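Local coordinates for protein adenylyltransferase thiF (Escherichia coli, PDB 1ZFN) that catalyses the ATP-dependent adenylation of the C-terminal glycine carboxyl group of the sulfur carrier protein ThiS in thiamine diphosphate biosynthesis, at residues I36-L41 with L57-D62; D63-S68 with E79-P84; P84-S89 with L102-Q107; V124-D129 with L148-A153. All coordinates share one frame; numbering follows the deposited sequence.

Contact 1. Residues I36-L41 with L57-D62. With ATP (adenosine-5'-triphosphate), chain F.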
# COMPACT_ATOMS: atom_id res chain seq x y z
N ILE A 36 -1.04 16.37 -3.41
CA ILE A 36 -1.82 17.21 -2.50
C ILE A 36 -2.45 16.31 -1.42
O ILE A 36 -3.33 15.51 -1.72
CB ILE A 36 -2.99 17.98 -3.21
CG1 ILE A 36 -2.59 18.51 -4.58
CG2 ILE A 36 -3.38 19.18 -2.38
CD1 ILE A 36 -2.58 17.46 -5.65
N GLY A 37 -1.99 16.43 -0.18
CA GLY A 37 -2.54 15.61 0.88
C GLY A 37 -1.59 14.50 1.30
O GLY A 37 -1.21 13.67 0.47
N LEU A 38 -1.21 14.47 2.57
CA LEU A 38 -0.28 13.45 3.05
C LEU A 38 -0.86 12.61 4.18
O LEU A 38 -0.26 12.44 5.25
CB LEU A 38 1.04 14.12 3.47
CG LEU A 38 1.72 15.00 2.39
CD1 LEU A 38 2.90 15.74 3.01
CD2 LEU A 38 2.17 14.14 1.22
N GLY A 39 -2.04 12.06 3.93
CA GLY A 39 -2.71 11.23 4.90
C GLY A 39 -2.62 9.75 4.56
O GLY A 39 -1.54 9.23 4.31
N GLY A 40 -3.77 9.09 4.55
CA GLY A 40 -3.83 7.67 4.27
C GLY A 40 -3.49 7.29 2.85
O GLY A 40 -2.95 6.21 2.62
N LEU A 41 -3.81 8.15 1.90
CA LEU A 41 -3.50 7.88 0.50
C LEU A 41 -2.11 8.41 0.14
O LEU A 41 -1.27 7.67 -0.35
CB LEU A 41 -4.53 8.54 -0.41
CG LEU A 41 -6.00 8.12 -0.37
CD1 LEU A 41 -6.80 9.25 -1.00
CD2 LEU A 41 -6.24 6.80 -1.10
N LEU A 57 9.45 15.83 -6.17
CA LEU A 57 8.19 15.54 -5.49
C LEU A 57 7.78 16.73 -4.63
O LEU A 57 8.50 17.13 -3.71
CB LEU A 57 8.31 14.32 -4.59
CG LEU A 57 8.27 12.98 -5.31
CD1 LEU A 57 8.58 11.84 -4.33
CD2 LEU A 57 6.91 12.82 -5.96
N VAL A 58 6.61 17.28 -4.92
CA VAL A 58 6.09 18.40 -4.15
C VAL A 58 5.02 17.82 -3.23
O VAL A 58 4.01 17.29 -3.69
CB VAL A 58 5.45 19.47 -5.05
CG1 VAL A 58 5.31 20.78 -4.28
CG2 VAL A 58 6.28 19.66 -6.30
N LEU A 59 5.26 17.90 -1.93
CA LEU A 59 4.31 17.37 -0.95
C LEU A 59 3.57 18.52 -0.24
O LEU A 59 4.18 19.32 0.48
CB LEU A 59 5.05 16.52 0.08
CG LEU A 59 6.12 15.57 -0.47
CD1 LEU A 59 6.82 14.89 0.70
CD2 LEU A 59 5.51 14.53 -1.42
N ALA A 60 2.26 18.60 -0.46
CA ALA A 60 1.43 19.66 0.13
C ALA A 60 0.46 19.16 1.19
O ALA A 60 -0.34 18.26 0.94
CB ALA A 60 0.66 20.39 -0.97
N ASP A 61 0.53 19.76 2.37
CA ASP A 61 -0.38 19.40 3.44
C ASP A 61 -0.32 20.42 4.55
O ASP A 61 0.76 20.77 5.04
CB ASP A 61 -0.06 18.01 4.00
CG ASP A 61 -1.22 17.42 4.78
OD1 ASP A 61 -1.65 18.05 5.77
OD2 ASP A 61 -1.71 16.34 4.40
N ASP A 62 -1.50 20.88 4.95
CA ASP A 62 -1.64 21.89 5.99
C ASP A 62 -1.86 21.35 7.40
O ASP A 62 -1.86 22.10 8.37
CB ASP A 62 -2.80 22.82 5.62
CG ASP A 62 -2.72 24.16 6.31
OD1 ASP A 62 -3.61 24.99 6.07
OD2 ASP A 62 -1.76 24.38 7.09
PG ATP F . -8.81 11.69 9.63
O1G ATP F . -9.41 12.97 9.81
O2G ATP F . -8.20 10.91 10.84
O3G ATP F . -9.89 11.03 8.83
PB ATP F . -6.94 12.95 7.82
O1B ATP F . -7.78 13.85 6.99
O2B ATP F . -5.53 13.37 8.03
O3B ATP F . -7.55 11.77 8.67
PA ATP F . -6.89 11.52 5.29
O1A ATP F . -6.03 10.53 4.83
O2A ATP F . -8.36 11.53 4.84
O3A ATP F . -6.50 11.71 6.85
O5' ATP F . -6.29 12.92 4.92
C5' ATP F . -5.73 13.28 3.75
C4' ATP F . -4.85 14.54 3.87
O4' ATP F . -4.98 15.62 3.00
C3' ATP F . -4.75 15.17 5.34
O3' ATP F . -3.50 15.01 5.99
C2' ATP F . -5.37 16.50 5.03
O2' ATP F . -4.86 17.39 5.98
C1' ATP F . -4.92 16.83 3.68
N9 ATP F . -5.71 17.80 2.90
C8 ATP F . -7.07 17.90 2.75
N7 ATP F . -7.37 18.93 1.93
C5 ATP F . -6.20 19.50 1.55
C6 ATP F . -5.89 20.61 0.71
N6 ATP F . -6.77 21.34 0.04
N1 ATP F . -4.55 20.94 0.54
C2 ATP F . -3.52 20.22 1.15
N3 ATP F . -3.84 19.14 1.97
C4 ATP F . -5.15 18.79 2.17
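Leu38 and Asp61 meet where the glycine-rich turn of a Rossmann-type nucleotide site passes the end of the neighbouring parallel strand, 57-60. Their side chains slide past each other in opposite directions, and Asp61 CB lies 3.8 Å from Leu38 CG. This is the densely packed half: Leu38 CD1 continues to Leu59 CB at 3.7 Å, the two leucines crossing at about a right angle, with Ser89 of helix 85-96 bordering both. Gly37 N donates to Ala60 O (2.7 Å, 158°), a bond of the parallel bridge between Ile36 and Ala60. Protein-to-protein packing is looser at that bridge, where Ile36 CG2 stands 4.4 Å from Ala60 CB and the adenine of ATP takes up the methyl, while exposed Asp62 forms the solvent end. Gly37 has a positive phi (106°) that calls for glycine, and a CB there would collide with the ribose O4'. With its CG anti to the backbone N (chi1 -161°), Asp61 brings its carboxylate between turn and sugar, and ATP O2' donates to Asp61 OD1 at 3.3 Å. Were Asp61 an alanine, the ribose hydroxyls would probably lose both carboxylate acceptors, and Leu38 N its side-chain partner. Farther along the turn, Gly40 N binds the alpha-phosphate O1A. The buried Asp61 OD2 is gripped twice, accepting from ATP O3' at 2.7 Å and, through its anti lone pair, from Leu38 N at 2.7 Å.

Contact 2. Residues D63-S68 with E79-P84. With ATP (adenosine-5'-triphosphate), chain F.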
# COMPACT_ATOMS: atom_id res chain seq x y z
N ASP A 63 -2.03 20.03 7.52
CA ASP A 63 -2.28 19.42 8.83
C ASP A 63 -1.01 19.00 9.58
O ASP A 63 0.09 19.01 9.03
CB ASP A 63 -3.18 18.19 8.64
CG ASP A 63 -4.12 17.96 9.80
OD1 ASP A 63 -3.78 18.31 10.95
OD2 ASP A 63 -5.22 17.41 9.57
N ASP A 64 -1.19 18.66 10.86
CA ASP A 64 -0.10 18.19 11.72
C ASP A 64 -0.29 16.69 11.92
O ASP A 64 -1.32 16.13 11.52
CB ASP A 64 -0.15 18.88 13.09
CG ASP A 64 0.36 20.30 13.04
OD1 ASP A 64 1.52 20.51 12.61
OD2 ASP A 64 -0.38 21.22 13.44
N VAL A 65 0.68 16.02 12.52
CA VAL A 65 0.56 14.59 12.74
C VAL A 65 -0.19 14.33 14.05
O VAL A 65 0.26 14.75 15.13
CB VAL A 65 1.95 13.92 12.80
CG1 VAL A 65 1.82 12.42 13.09
CG2 VAL A 65 2.67 14.13 11.49
N HIS A 66 -1.33 13.66 13.96
CA HIS A 66 -2.13 13.34 15.13
C HIS A 66 -2.03 11.86 15.42
O HIS A 66 -1.78 11.06 14.51
CB HIS A 66 -3.59 13.72 14.89
CG HIS A 66 -3.77 15.12 14.42
ND1 HIS A 66 -3.39 16.22 15.17
CD2 HIS A 66 -4.28 15.62 13.27
CE1 HIS A 66 -3.65 17.32 14.50
NE2 HIS A 66 -4.19 16.99 13.34
N LEU A 67 -2.21 11.49 16.68
CA LEU A 67 -2.11 10.10 17.09
C LEU A 67 -3.00 9.13 16.31
O LEU A 67 -2.55 8.04 15.96
CB LEU A 67 -2.41 9.98 18.58
CG LEU A 67 -2.48 8.57 19.13
CD1 LEU A 67 -1.15 7.84 18.95
CD2 LEU A 67 -2.87 8.64 20.60
N SER A 68 -4.24 9.51 16.03
CA SER A 68 -5.15 8.62 15.31
C SER A 68 -4.67 8.31 13.90
O SER A 68 -5.14 7.36 13.27
CB SER A 68 -6.56 9.22 15.24
OG SER A 68 -6.63 10.33 14.38
N GLU A 79 6.65 9.72 17.58
CA GLU A 79 7.59 10.81 17.86
C GLU A 79 7.23 12.05 17.04
O GLU A 79 7.57 13.16 17.41
CB GLU A 79 9.01 10.39 17.49
CG GLU A 79 9.43 9.03 18.01
CD GLU A 79 10.79 8.63 17.48
OE1 GLU A 79 10.95 8.57 16.25
OE2 GLU A 79 11.69 8.38 18.31
N ASP A 80 6.53 11.85 15.93
CA ASP A 80 6.16 12.96 15.05
C ASP A 80 4.86 13.66 15.43
O ASP A 80 4.44 14.60 14.75
CB ASP A 80 6.06 12.47 13.60
CG ASP A 80 7.35 11.85 13.09
OD1 ASP A 80 8.43 12.46 13.28
OD2 ASP A 80 7.29 10.76 12.49
N ILE A 81 4.21 13.22 16.50
CA ILE A 81 2.95 13.84 16.88
C ILE A 81 3.06 15.36 17.03
O ILE A 81 3.97 15.87 17.69
CB ILE A 81 2.39 13.24 18.20
CG1 ILE A 81 2.04 11.75 18.01
CG2 ILE A 81 1.14 13.98 18.61
CD1 ILE A 81 1.00 11.49 16.93
N ASP A 82 2.14 16.07 16.38
CA ASP A 82 2.07 17.54 16.40
C ASP A 82 3.02 18.27 15.46
O ASP A 82 2.86 19.48 15.23
CB ASP A 82 2.24 18.08 17.82
CG ASP A 82 1.08 17.73 18.72
OD1 ASP A 82 -0.09 17.97 18.32
OD2 ASP A 82 1.34 17.23 19.84
N ARG A 83 4.02 17.57 14.94
CA ARG A 83 4.94 18.18 14.00
C ARG A 83 4.16 18.22 12.70
O ARG A 83 3.37 17.33 12.43
CB ARG A 83 6.19 17.32 13.83
CG ARG A 83 6.96 17.07 15.12
CD ARG A 83 8.38 16.66 14.77
NE ARG A 83 8.95 17.65 13.86
CZ ARG A 83 9.75 17.36 12.83
NH1 ARG A 83 10.09 16.11 12.56
NH2 ARG A 83 10.17 18.35 12.05
N PRO A 84 4.34 19.26 11.88
CA PRO A 84 3.59 19.32 10.62
C PRO A 84 3.88 18.18 9.64
O PRO A 84 5.02 17.75 9.46
CB PRO A 84 3.95 20.70 10.07
CG PRO A 84 5.26 20.99 10.66
CD PRO A 84 5.18 20.45 12.06
PG ATP F . -8.81 11.69 9.63
O1G ATP F . -9.41 12.97 9.81
O2G ATP F . -8.20 10.91 10.84
O3G ATP F . -9.89 11.03 8.83
PB ATP F . -6.94 12.95 7.82
O1B ATP F . -7.78 13.85 6.99
O2B ATP F . -5.53 13.37 8.03
O3B ATP F . -7.55 11.77 8.67
PA ATP F . -6.89 11.52 5.29
O1A ATP F . -6.03 10.53 4.83
O2A ATP F . -8.36 11.53 4.84
O3A ATP F . -6.50 11.71 6.85
O5' ATP F . -6.29 12.92 4.92
C5' ATP F . -5.73 13.28 3.75
C4' ATP F . -4.85 14.54 3.87
O4' ATP F . -4.98 15.62 3.00
C3' ATP F . -4.75 15.17 5.34
O3' ATP F . -3.50 15.01 5.99
C2' ATP F . -5.37 16.50 5.03
O2' ATP F . -4.86 17.39 5.98
C1' ATP F . -4.92 16.83 3.68
N9 ATP F . -5.71 17.80 2.90
C8 ATP F . -7.07 17.90 2.75
N7 ATP F . -7.37 18.93 1.93
C5 ATP F . -6.20 19.50 1.55
C6 ATP F . -5.89 20.61 0.71
N6 ATP F . -6.77 21.34 0.04
N1 ATP F . -4.55 20.94 0.54
C2 ATP F . -3.52 20.22 1.15
N3 ATP F . -3.84 19.14 1.97
C4 ATP F . -5.15 18.79 2.17
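Val65 faces the turn of residues 80-83 with both its methyl branches: CG1 reaches the end of Ile81, CD1, at 4.0 Å, and CG2 lies against Arg83 O at 3.4 Å. The turn is a type II beta turn closed by Arg83 N to Asp80 O, with Ile81 and Asp82 at its corners. Two backbone bonds tie Val65 to it, Val65 N to Arg83 O and Asp82 N to Val65 O, the latter nearly straight at 174° and in the carbonyl plane. Ile81 sends CG1 to the side opposite its carbonyl carbon (chi1 -64°), which carries CD1 across the neighbouring loop to lie 3.2 Å from Leu67 N and alongside Leu67 CB. At the other end, Asp64 turns OD1 over Pro84, 3.5 Å from its CB. His66 leaves the backbone away from the turn. One face of its ring is met by Asp64 O, 3.4 Å above the ring plane. At the rim of the same ring, His66 NE2 donates to Asp63 OD1 at 2.8 Å. That carboxylate oxygen also takes Asp64 N, on its anti side, and so fixes the start of the loop where Asp63 CB borders the ribose O2' of ATP. Leu67 and Ser68 pack on Arg10 and Arg13 of the second subunit, the latter an ATP-binding residue. The like charges of Asp64 and Asp82, 5.9 Å apart from Asp64 OD2 to Asp82 OD1, probably add no attraction, so the joint rests on backbone bonds and apolar packing.

Contact 3. Residues P84-S89 with L102-Q107. With ATP (adenosine-5'-triphosphate), chain F.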
# COMPACT_ATOMS: atom_id res chain seq x y z
N PRO A 84 4.34 19.26 11.88
CA PRO A 84 3.59 19.32 10.62
C PRO A 84 3.88 18.18 9.64
O PRO A 84 5.02 17.75 9.46
CB PRO A 84 3.95 20.70 10.07
CG PRO A 84 5.26 20.99 10.66
CD PRO A 84 5.18 20.45 12.06
N LYS A 85 2.80 17.68 9.04
CA LYS A 85 2.87 16.57 8.11
C LYS A 85 3.84 16.74 6.95
O LYS A 85 4.68 15.86 6.72
CB LYS A 85 1.47 16.27 7.58
CG LYS A 85 0.56 15.63 8.60
CD LYS A 85 -0.77 15.19 7.99
CE LYS A 85 -1.58 14.34 8.97
NZ LYS A 85 -2.75 13.65 8.33
N SER A 86 3.74 17.84 6.23
CA SER A 86 4.62 18.10 5.09
C SER A 86 6.08 18.06 5.52
O SER A 86 6.91 17.42 4.87
CB SER A 86 4.31 19.46 4.47
OG SER A 86 4.52 20.49 5.41
N GLN A 87 6.41 18.75 6.60
CA GLN A 87 7.77 18.75 7.10
C GLN A 87 8.22 17.32 7.40
O GLN A 87 9.16 16.82 6.77
CB GLN A 87 7.90 19.61 8.36
CG GLN A 87 7.82 21.10 8.06
CD GLN A 87 7.97 21.97 9.30
OE1 GLN A 87 8.56 21.57 10.31
NE2 GLN A 87 7.44 23.20 9.21
N VAL A 88 7.54 16.66 8.33
CA VAL A 88 7.89 15.29 8.68
C VAL A 88 8.00 14.39 7.46
O VAL A 88 8.93 13.60 7.35
CB VAL A 88 6.84 14.67 9.65
CG1 VAL A 88 7.27 13.25 10.06
CG2 VAL A 88 6.69 15.56 10.89
N SER A 89 7.04 14.51 6.54
CA SER A 89 7.05 13.70 5.33
C SER A 89 8.33 13.92 4.52
O SER A 89 9.06 12.97 4.23
CB SER A 89 5.84 14.02 4.46
OG SER A 89 4.66 13.46 5.00
N LEU A 102 12.91 16.95 -3.02
CA LEU A 102 11.68 16.96 -2.21
C LEU A 102 11.32 18.34 -1.67
O LEU A 102 12.09 18.95 -0.92
CB LEU A 102 11.81 15.99 -1.04
CG LEU A 102 11.92 14.50 -1.42
CD1 LEU A 102 12.40 13.68 -0.23
CD2 LEU A 102 10.57 14.02 -1.93
N THR A 103 10.13 18.82 -2.03
CA THR A 103 9.68 20.14 -1.57
C THR A 103 8.47 20.05 -0.64
O THR A 103 7.45 19.45 -1.00
CB THR A 103 9.31 21.03 -2.75
OG1 THR A 103 10.43 21.09 -3.66
CG2 THR A 103 8.97 22.43 -2.27
N ALA A 104 8.58 20.66 0.53
CA ALA A 104 7.50 20.63 1.52
C ALA A 104 6.59 21.85 1.54
O ALA A 104 7.00 22.94 1.94
CB ALA A 104 8.10 20.42 2.91
N LEU A 105 5.34 21.65 1.12
CA LEU A 105 4.34 22.73 1.12
C LEU A 105 3.40 22.63 2.31
O LEU A 105 2.47 21.83 2.32
CB LEU A 105 3.51 22.70 -0.16
CG LEU A 105 4.17 23.33 -1.38
CD1 LEU A 105 3.19 23.32 -2.53
CD2 LEU A 105 4.59 24.76 -1.05
N GLN A 106 3.65 23.46 3.31
CA GLN A 106 2.85 23.50 4.52
C GLN A 106 1.66 24.45 4.35
O GLN A 106 1.64 25.54 4.93
CB GLN A 106 3.72 23.96 5.68
CG GLN A 106 3.01 24.08 7.00
CD GLN A 106 3.81 24.91 7.97
OE1 GLN A 106 4.04 26.10 7.74
NE2 GLN A 106 4.23 24.30 9.07
N GLN A 107 0.66 24.03 3.58
CA GLN A 107 -0.53 24.84 3.32
C GLN A 107 -1.66 24.07 2.66
O GLN A 107 -1.54 22.89 2.38
CB GLN A 107 -0.15 26.03 2.43
CG GLN A 107 0.86 25.68 1.34
CD GLN A 107 0.96 26.74 0.26
OE1 GLN A 107 0.83 27.94 0.52
NE2 GLN A 107 1.20 26.30 -0.97
PG ATP F . -8.81 11.69 9.63
O1G ATP F . -9.41 12.97 9.81
O2G ATP F . -8.20 10.91 10.84
O3G ATP F . -9.89 11.03 8.83
PB ATP F . -6.94 12.95 7.82
O1B ATP F . -7.78 13.85 6.99
O2B ATP F . -5.53 13.37 8.03
O3B ATP F . -7.55 11.77 8.67
PA ATP F . -6.89 11.52 5.29
O1A ATP F . -6.03 10.53 4.83
O2A ATP F . -8.36 11.53 4.84
O3A ATP F . -6.50 11.71 6.85
O5' ATP F . -6.29 12.92 4.92
C5' ATP F . -5.73 13.28 3.75
C4' ATP F . -4.85 14.54 3.87
O4' ATP F . -4.98 15.62 3.00
C3' ATP F . -4.75 15.17 5.34
O3' ATP F . -3.50 15.01 5.99
C2' ATP F . -5.37 16.50 5.03
O2' ATP F . -4.86 17.39 5.98
C1' ATP F . -4.92 16.83 3.68
N9 ATP F . -5.71 17.80 2.90
C8 ATP F . -7.07 17.90 2.75
N7 ATP F . -7.37 18.93 1.93
C5 ATP F . -6.20 19.50 1.55
C6 ATP F . -5.89 20.61 0.71
N6 ATP F . -6.77 21.34 0.04
N1 ATP F . -4.55 20.94 0.54
C2 ATP F . -3.52 20.22 1.15
N3 ATP F . -3.84 19.14 1.97
C4 ATP F . -5.15 18.79 2.17
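Next to Ser86, which rests on Ala104, the carbonyl oxygen Lys85 O accepts from two groups of Ser89: Ser89 N at 2.7 Å, in the first turn of the helix, and Ser89 OG at 3.0 Å, which comes from above the carbonyl plane. The segment 85-89 of helix 85-96 runs nearly antiparallel to strand 102-105 (163°), the segment axes approaching to 7.2 Å. Ser86 CB approaches Ala104 CB to 4.2 Å. Its OG, set between the backbone N and the carbonyl carbon (chi1 61°), swings to the Gln106 end and touches Gln106 CB at 3.6 Å. Gln106 stretches back from the strand's end, extended beyond CG, so that its amide lies by the ring of Pro84, with NE2 3.7 Å from Pro84 CB. The amides of Gln87 and Gln106 approach with planes 36° apart; as modelled both present NE2, two donors, so no bond can be assigned to this pair. Lys85 leaves on another side of the helix: its extended chain brings NZ to ATP O3' at 2.8 Å and, more weakly, to O2B, with Gln73 as a further partner. Strands 56-60 and 101-105 are parallel neighbours joined by this helix, the beta-alpha-beta crossover of a Rossmann fold, here with a nucleotide-binding lysine on its first turn.

Contact 4. Residues V124-D129 with L148-A153. With ATP (adenosine-5'-triphosphate), chain F.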
# COMPACT_ATOMS: atom_id res chain seq x y z
N VAL A 124 -0.48 15.02 -11.29
CA VAL A 124 -0.93 15.45 -9.98
C VAL A 124 -1.70 14.34 -9.29
O VAL A 124 -2.52 13.67 -9.91
CB VAL A 124 -1.81 16.69 -10.07
CG1 VAL A 124 -2.14 17.18 -8.69
CG2 VAL A 124 -1.11 17.78 -10.86
N LEU A 125 -1.42 14.14 -8.02
CA LEU A 125 -2.11 13.12 -7.25
C LEU A 125 -3.02 13.77 -6.23
O LEU A 125 -2.54 14.39 -5.26
CB LEU A 125 -1.13 12.21 -6.50
CG LEU A 125 -0.19 11.25 -7.23
CD1 LEU A 125 0.07 10.07 -6.28
CD2 LEU A 125 -0.80 10.75 -8.53
N ASP A 126 -4.33 13.65 -6.43
CA ASP A 126 -5.27 14.18 -5.45
C ASP A 126 -5.31 13.14 -4.34
O ASP A 126 -5.76 12.01 -4.54
CB ASP A 126 -6.66 14.35 -6.05
CG ASP A 126 -7.74 14.40 -4.99
OD1 ASP A 126 -7.63 15.21 -4.06
OD2 ASP A 126 -8.71 13.61 -5.08
N CYS A 127 -4.78 13.51 -3.17
CA CYS A 127 -4.74 12.61 -2.03
C CYS A 127 -5.48 13.23 -0.87
O CYS A 127 -5.24 12.91 0.29
CB CYS A 127 -3.30 12.30 -1.65
SG CYS A 127 -2.55 11.16 -2.81
N THR A 128 -6.37 14.15 -1.21
CA THR A 128 -7.19 14.82 -0.24
C THR A 128 -8.51 14.08 -0.21
O THR A 128 -9.01 13.64 -1.25
CB THR A 128 -7.49 16.26 -0.66
OG1 THR A 128 -8.19 16.24 -1.91
CG2 THR A 128 -6.22 17.05 -0.83
N ASP A 129 -9.07 13.89 0.97
CA ASP A 129 -10.36 13.25 1.05
C ASP A 129 -11.24 14.44 1.38
O ASP A 129 -11.55 14.71 2.53
CB ASP A 129 -10.37 12.19 2.15
CG ASP A 129 -9.74 10.88 1.70
OD1 ASP A 129 -10.37 10.16 0.90
OD2 ASP A 129 -8.61 10.59 2.14
N LEU A 148 -4.39 13.90 -13.90
CA LEU A 148 -4.82 13.82 -12.52
C LEU A 148 -5.19 12.40 -12.12
O LEU A 148 -6.00 11.75 -12.78
CB LEU A 148 -6.02 14.73 -12.30
CG LEU A 148 -6.72 14.63 -10.95
CD1 LEU A 148 -5.78 15.03 -9.83
CD2 LEU A 148 -7.93 15.54 -10.98
N ILE A 149 -4.58 11.93 -11.04
CA ILE A 149 -4.87 10.60 -10.50
C ILE A 149 -5.51 10.79 -9.13
O ILE A 149 -4.83 11.05 -8.14
CB ILE A 149 -3.60 9.77 -10.30
CG1 ILE A 149 -2.90 9.56 -11.63
CG2 ILE A 149 -3.98 8.43 -9.68
CD1 ILE A 149 -1.54 8.91 -11.51
N THR A 150 -6.83 10.66 -9.07
CA THR A 150 -7.55 10.84 -7.81
C THR A 150 -8.08 9.53 -7.24
O THR A 150 -8.47 8.62 -7.98
CB THR A 150 -8.74 11.80 -7.99
OG1 THR A 150 -9.42 11.94 -6.73
CG2 THR A 150 -9.71 11.28 -9.04
N ALA A 151 -8.10 9.46 -5.91
CA ALA A 151 -8.60 8.28 -5.20
C ALA A 151 -9.24 8.66 -3.86
O ALA A 151 -9.03 9.77 -3.35
CB ALA A 151 -7.46 7.29 -4.96
N SER A 152 -10.03 7.75 -3.30
CA SER A 152 -10.66 8.00 -2.00
C SER A 152 -10.92 6.69 -1.29
O SER A 152 -11.00 5.63 -1.92
CB SER A 152 -11.98 8.77 -2.17
OG SER A 152 -12.86 8.06 -3.02
N ALA A 153 -11.06 6.75 0.04
CA ALA A 153 -11.32 5.55 0.83
C ALA A 153 -12.19 5.84 2.06
O ALA A 153 -11.98 6.83 2.77
CB ALA A 153 -10.00 4.90 1.27
PG ATP F . -8.81 11.69 9.63
O1G ATP F . -9.41 12.97 9.81
O2G ATP F . -8.20 10.91 10.84
O3G ATP F . -9.89 11.03 8.83
PB ATP F . -6.94 12.95 7.82
O1B ATP F . -7.78 13.85 6.99
O2B ATP F . -5.53 13.37 8.03
O3B ATP F . -7.55 11.77 8.67
PA ATP F . -6.89 11.52 5.29
O1A ATP F . -6.03 10.53 4.83
O2A ATP F . -8.36 11.53 4.84
O3A ATP F . -6.50 11.71 6.85
O5' ATP F . -6.29 12.92 4.92
C5' ATP F . -5.73 13.28 3.75
C4' ATP F . -4.85 14.54 3.87
O4' ATP F . -4.98 15.62 3.00
C3' ATP F . -4.75 15.17 5.34
O3' ATP F . -3.50 15.01 5.99
C2' ATP F . -5.37 16.50 5.03
O2' ATP F . -4.86 17.39 5.98
C1' ATP F . -4.92 16.83 3.68
N9 ATP F . -5.71 17.80 2.90
C8 ATP F . -7.07 17.90 2.75
N7 ATP F . -7.37 18.93 1.93
C5 ATP F . -6.20 19.50 1.55
C6 ATP F . -5.89 20.61 0.71
N6 ATP F . -6.77 21.34 0.04
N1 ATP F . -4.55 20.94 0.54
C2 ATP F . -3.52 20.22 1.15
N3 ATP F . -3.84 19.14 1.97
C4 ATP F . -5.15 18.79 2.17
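Asp126 and Thr150 lie side by side and point the same way from adjacent parallel strands. Starting at its root, Asp126 CB touches Thr150 CB at 3.8 Å and Leu148 CD1 at 3.9 Å. CG stands anti to the backbone N (chi1 159°), which turns the carboxylate toward the loop ahead. Its OD2 accepts from Thr150 OG1 and forms a salt bridge with Arg134. OD1 meets Thr128 N at 3.3 Å from above the carboxylate plane, completing an Asx turn, and also accepts from Thr128 OG1; both hydroxyl bonds are modelled too short to be taken literally. Helix 131-143 links strands 123-126 and 148-154 in a beta-alpha-beta unit of the Rossmann-type domain, the strands paired here through Ile149 N to Val124 O (2.9 Å) and Asp126 N to Ile149 O. A leucine in place of Asp126 would probably take a carboxylate from Arg134, leave Thr150 OG1 without this acceptor and free the Thr128 turn to shift. On the sheet face carrying Leu125 and Ile149, Leu125 CD2 presses against Ile149 CB at 3.5 Å, while helix 193-211 covers Ile149. Within the turn, Thr128 CG2 reaches ATP C5 at 3.4 Å; beyond it, Asp129 OD1 lies 3.7 Å from Ser152 CB.

Overall arrangement
Contacts 1 and 4 are buried at the centre of the mixed sheet, whereas contacts 2 and 3 lie at the surface. Contact 1 joins contacts 3 and 4 and continues in the chain into contact 2: its Ile36 pairs with the 124-129 segment of contact 4, and its strand 56-60 pairs with the 102-105 strand of contact 3. Contacts 2 and 3 share Pro84, where the loop gives way to helix 85-96. Strand hydrogen bonds and buried carboxylates mark the two inner contacts; backbone bonds to a turn, with acidic side chains near by, mark contact 2, and helix-on-strand packing contact 3. All four border the same ATP, although contacts 2 and 4 never touch, their centres being about 21 Å apart.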